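Nigritoxine (Vibrio nigripulchritudo, PDB 5M41) is a bacterial toxin that acts on crustaceans and insects and has a new protein fold. Local coordinates at residues N738-G741 against L742-A746; T666-D669 against F670-V674. All coordinates share one frame; numbering follows the deposited sequence.

Both contacts are first turns of helices near the C-terminal end of the chain: interaction 2 opens helix 667-676, and interaction 1, later in sequence, opens helix 739-751, the last helix modelled. Their centres lie about 10 Å apart, on the same side of the chain's centre. Ser743 OG of 742-746 and Asp669 OD2 of 666-669 are 2.7 Å apart, probably a hydrogen bond, and Ala746 CB packs 3.7 Å from Asp669 O. Interaction 2 is buried whereas interaction 1 lies at the surface, consistent with the final helix lying on the outside of the earlier one. Helix 719-731 touches both.

Interaction 1: N738-G741 against L742-A746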
loop_
_atom_site.group_PDB
_atom_site.type_symbol
_atom_site.label_atom_id
_atom_site.label_comp_id
_atom_site.label_asym_id
_atom_site.label_seq_id
_atom_site.Cartn_x
_atom_site.Cartn_y
_atom_site.Cartn_z
ATOM N N ASN A 738 -3.447 7.261 41.506
ATOM C CA ASN A 738 -4.076 8.432 42.104
ATOM C C ASN A 738 -3.793 9.639 41.222
ATOM O O ASN A 738 -2.960 9.556 40.290
ATOM C CB ASN A 738 -3.668 8.653 43.589
ATOM C CG ASN A 738 -2.181 8.956 43.776
ATOM O OD1 ASN A 738 -1.494 9.435 42.868
ATOM N ND2 ASN A 738 -1.681 8.695 44.996
ATOM N N LEU A 739 -4.478 10.742 41.508
ATOM C CA LEU A 739 -4.433 11.927 40.659
ATOM C C LEU A 739 -3.049 12.546 40.586
ATOM O O LEU A 739 -2.621 12.998 39.522
ATOM C CB LEU A 739 -5.456 12.975 41.131
ATOM C CG LEU A 739 -6.944 12.685 40.902
ATOM C CD1 LEU A 739 -7.751 13.839 41.492
ATOM C CD2 LEU A 739 -7.304 12.482 39.431
ATOM N N GLN A 740 -2.341 12.561 41.713
ATOM C CA GLN A 740 -1.009 13.114 41.733
ATOM C C GLN A 740 -0.098 12.270 40.831
ATOM O O GLN A 740 0.670 12.803 40.039
ATOM C CB GLN A 740 -0.462 13.180 43.178
ATOM C CG GLN A 740 0.606 14.259 43.386
ATOM C CD GLN A 740 0.137 15.656 42.967
ATOM O OE1 GLN A 740 -0.680 16.285 43.643
ATOM N NE2 GLN A 740 0.644 16.136 41.832
ATOM N N GLY A 741 -0.186 10.946 40.956
ATOM C CA GLY A 741 0.579 10.046 40.080
ATOM C C GLY A 741 0.233 10.334 38.620
ATOM O O GLY A 741 1.111 10.393 37.775
ATOM N N LEU A 742 -1.050 10.545 38.333
ATOM C CA LEU A 742 -1.477 10.879 36.973
ATOM C C LEU A 742 -0.923 12.231 36.516
ATOM O O LEU A 742 -0.479 12.354 35.374
ATOM C CB LEU A 742 -3.003 10.840 36.849
ATOM C CG LEU A 742 -3.569 9.418 36.892
ATOM C CD1 LEU A 742 -5.089 9.497 36.942
ATOM C CD2 LEU A 742 -3.105 8.582 35.703
ATOM N N SER A 743 -0.925 13.229 37.403
ATOM C CA SER A 743 -0.340 14.555 37.080
ATOM C C SER A 743 1.164 14.492 36.870
ATOM O O SER A 743 1.704 15.101 35.937
ATOM C CB SER A 743 -0.648 15.571 38.178
ATOM O OG SER A 743 -1.972 16.047 38.007
ATOM N N ASN A 744 1.839 13.755 37.747
ATOM C CA ASN A 744 3.280 13.546 37.579
ATOM C C ASN A 744 3.619 12.805 36.288
ATOM O O ASN A 744 4.578 13.171 35.619
ATOM C CB ASN A 744 3.900 12.887 38.815
ATOM C CG ASN A 744 3.676 13.713 40.070
ATOM O OD1 ASN A 744 3.470 14.928 39.997
ATOM N ND2 ASN A 744 3.678 13.062 41.220
ATOM N N ALA A 745 2.808 11.814 35.910
ATOM C CA ALA A 745 3.028 11.096 34.646
ATOM C C ALA A 745 2.951 12.061 33.465
ATOM O O ALA A 745 3.787 12.007 32.548
ATOM C CB ALA A 745 2.026 9.962 34.485
ATOM N N ALA A 746 1.961 12.952 33.497
ATOM C CA ALA A 746 1.862 14.007 32.495
ATOM C C ALA A 746 3.103 14.909 32.509
ATOM O O ALA A 746 3.686 15.202 31.460
ATOM C CB ALA A 746 0.578 14.820 32.696
#
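Leu742 N donates to Asn738 O at 2.9 Å, the first of four successive i to i+4 bonds that wind the first two turns of helix 739-751; Ser743, Asn744 and Ala745 follow, bonded to Leu739, Gln740 and Gly741. Asn738 also supplies the N-cap: its OD1 accepts from Gly741 N at 2.8 Å, the donor lying nearly along the C=O axis. With chi1 at 64°, the short amide folds back over the helix start, meeting an N-H that has no carbonyl of a preceding turn to bind; asparagine suits this place because its oxygen sits close to the backbone.

From CB outward, Asn744 lies along Gln740: CB is 3.5 Å from Gln740 O, and CG comes closer, to 3.1 Å from that oxygen. At the tip, ND2 is also near Gln740 O, but its angle is too poor for a hydrogen bond, while OD1 faces Gln740 NE2 at 3.6 Å. Gln740 reaches it by bending at chi2 (55°), and the two amide planes stand 32° apart, two polar chains suited to an exposed flank. Ser743, whose OG has Asp669 as its partner, is small and polar. On the inward flank, Leu742 CD1 approaches Leu739 CD2 at 4.5 Å, and both leucines pack on helix 719-731 and Tyr665.

Interaction 2: T666-D669 against F670-V674; sequences TLQD and FITVV
A buried helix start, in which side chains three and four residues apart meet along the first turns, joins Thr666-Asp669 to Phe670-Val674 where strand 665-666 runs into helix 667-676. Leu667 and Ile671 carry the apolar side. Leu667 sets CG anti to its own nitrogen (chi1 -178°), and this branch point meets Ile671 CD1 at 3.8 Å, the two chains crossing at a slant. Leucine and isoleucine fit here because their branches fill the interface with helix 688-704, where Ala702, Val695 and Met698 lie against them. Leu667 CD1 also comes to 4.2 Å from Phe670 CD2, oblique to the ring. One turn further on, Val674 CG2 sits 3.7 Å above one face of that ring, displaced toward its rim. The large flat phenyl group also reaches Met722 and Met726 of helix 719-731, as well as Met698, bridging two neighbouring helices.

Thr672 gives the turn a polar side. Its OG1 donates to Gln668 O at 2.9 Å, from above the carbonyl plane, while the backbone N of the same threonine binds that oxygen too. A chi1 of -60° keeps OG1 beside its own backbone nitrogen, where both can donate to the same carbonyl; the hydroxyl thereby spends its proton inside the helix.

At the N-terminal end, Asp669 N donates to Thr666 OG1 at 3.0 Å, and Thr666 N returns a weak bond to Asp669 OD2, the partner of Ser743. The helix dipole would probably favour the carboxylate's negative charge here. Reciprocal bonding between the N-cap threonine and the acid three residues on is the classic capping box.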
loop_
_atom_site.group_PDB
_atom_site.type_symbol
_atom_site.label_atom_id
_atom_site.label_comp_id
_atom_site.label_asym_id
_atom_site.label_seq_id
_atom_site.Cartn_x
_atom_site.Cartn_y
_atom_site.Cartn_z
ATOM N N THR A 666 -5.833 18.573 35.830
ATOM C CA THR A 666 -6.412 19.339 34.726
ATOM C C THR A 666 -6.741 18.433 33.551
ATOM O O THR A 666 -6.175 17.342 33.428
ATOM C CB THR A 666 -5.437 20.417 34.222
ATOM O OG1 THR A 666 -4.325 19.766 33.596
ATOM C CG2 THR A 666 -4.940 21.309 35.391
ATOM N N LEU A 667 -7.643 18.900 32.682
ATOM C CA LEU A 667 -7.915 18.237 31.409
ATOM C C LEU A 667 -6.627 18.086 30.602
ATOM O O LEU A 667 -6.443 17.083 29.919
ATOM C CB LEU A 667 -8.956 19.015 30.585
ATOM C CG LEU A 667 -9.349 18.382 29.241
ATOM C CD1 LEU A 667 -10.068 17.045 29.413
ATOM C CD2 LEU A 667 -10.230 19.324 28.438
ATOM N N GLN A 668 -5.753 19.086 30.666
ATOM C CA GLN A 668 -4.438 18.980 30.024
ATOM C C GLN A 668 -3.619 17.766 30.513
ATOM O O GLN A 668 -3.035 17.047 29.695
ATOM C CB GLN A 668 -3.630 20.262 30.216
ATOM C CG GLN A 668 -2.527 20.391 29.181
ATOM C CD GLN A 668 -1.594 21.550 29.448
ATOM O OE1 GLN A 668 -1.360 22.372 28.560
ATOM N NE2 GLN A 668 -1.048 21.626 30.669
ATOM N N ASP A 669 -3.577 17.526 31.826
ATOM C CA ASP A 669 -2.881 16.330 32.330
ATOM C C ASP A 669 -3.465 15.078 31.675
ATOM O O ASP A 669 -2.722 14.190 31.255
ATOM C CB ASP A 669 -3.025 16.182 33.840
ATOM C CG ASP A 669 -2.306 17.265 34.633
ATOM O OD1 ASP A 669 -1.374 17.930 34.117
ATOM O OD2 ASP A 669 -2.713 17.441 35.800
ATOM N N PHE A 670 -4.798 15.022 31.598
ATOM C CA PHE A 670 -5.526 13.893 31.018
ATOM C C PHE A 670 -5.154 13.704 29.559
ATOM O O PHE A 670 -4.771 12.606 29.124
ATOM C CB PHE A 670 -7.052 14.086 31.170
ATOM C CG PHE A 670 -7.864 12.957 30.603
ATOM C CD1 PHE A 670 -7.967 11.749 31.284
ATOM C CD2 PHE A 670 -8.555 13.109 29.404
ATOM C CE1 PHE A 670 -8.720 10.702 30.774
ATOM C CE2 PHE A 670 -9.316 12.067 28.883
ATOM C CZ PHE A 670 -9.392 10.860 29.568
ATOM N N ILE A 671 -5.212 14.803 28.821
ATOM C CA ILE A 671 -4.936 14.785 27.390
ATOM C C ILE A 671 -3.494 14.363 27.116
ATOM O O ILE A 671 -3.237 13.523 26.241
ATOM C CB ILE A 671 -5.287 16.149 26.741
ATOM C CG1 ILE A 671 -6.819 16.323 26.675
ATOM C CG2 ILE A 671 -4.645 16.296 25.361
ATOM C CD1 ILE A 671 -7.273 17.656 26.081
ATOM N N THR A 672 -2.554 14.916 27.881
ATOM C CA THR A 672 -1.128 14.571 27.706
ATOM C C THR A 672 -0.913 13.055 27.819
ATOM O O THR A 672 -0.264 12.457 26.986
ATOM C CB THR A 672 -0.248 15.312 28.725
ATOM O OG1 THR A 672 -0.417 16.726 28.545
ATOM C CG2 THR A 672 1.247 14.941 28.555
ATOM N N VAL A 673 -1.494 12.425 28.831
ATOM C CA VAL A 673 -1.327 10.983 28.989
ATOM C C VAL A 673 -2.042 10.229 27.854
ATOM O O VAL A 673 -1.463 9.337 27.219
ATOM C CB VAL A 673 -1.723 10.514 30.410
ATOM C CG1 VAL A 673 -1.795 8.998 30.501
ATOM C CG2 VAL A 673 -0.687 11.016 31.417
ATOM N N VAL A 674 -3.270 10.633 27.541
ATOM C CA VAL A 674 -4.058 9.933 26.531
ATOM C C VAL A 674 -3.338 9.934 25.180
ATOM O O VAL A 674 -3.258 8.901 24.504
ATOM C CB VAL A 674 -5.469 10.568 26.392
ATOM C CG1 VAL A 674 -6.124 10.150 25.079
ATOM C CG2 VAL A 674 -6.331 10.162 27.576
#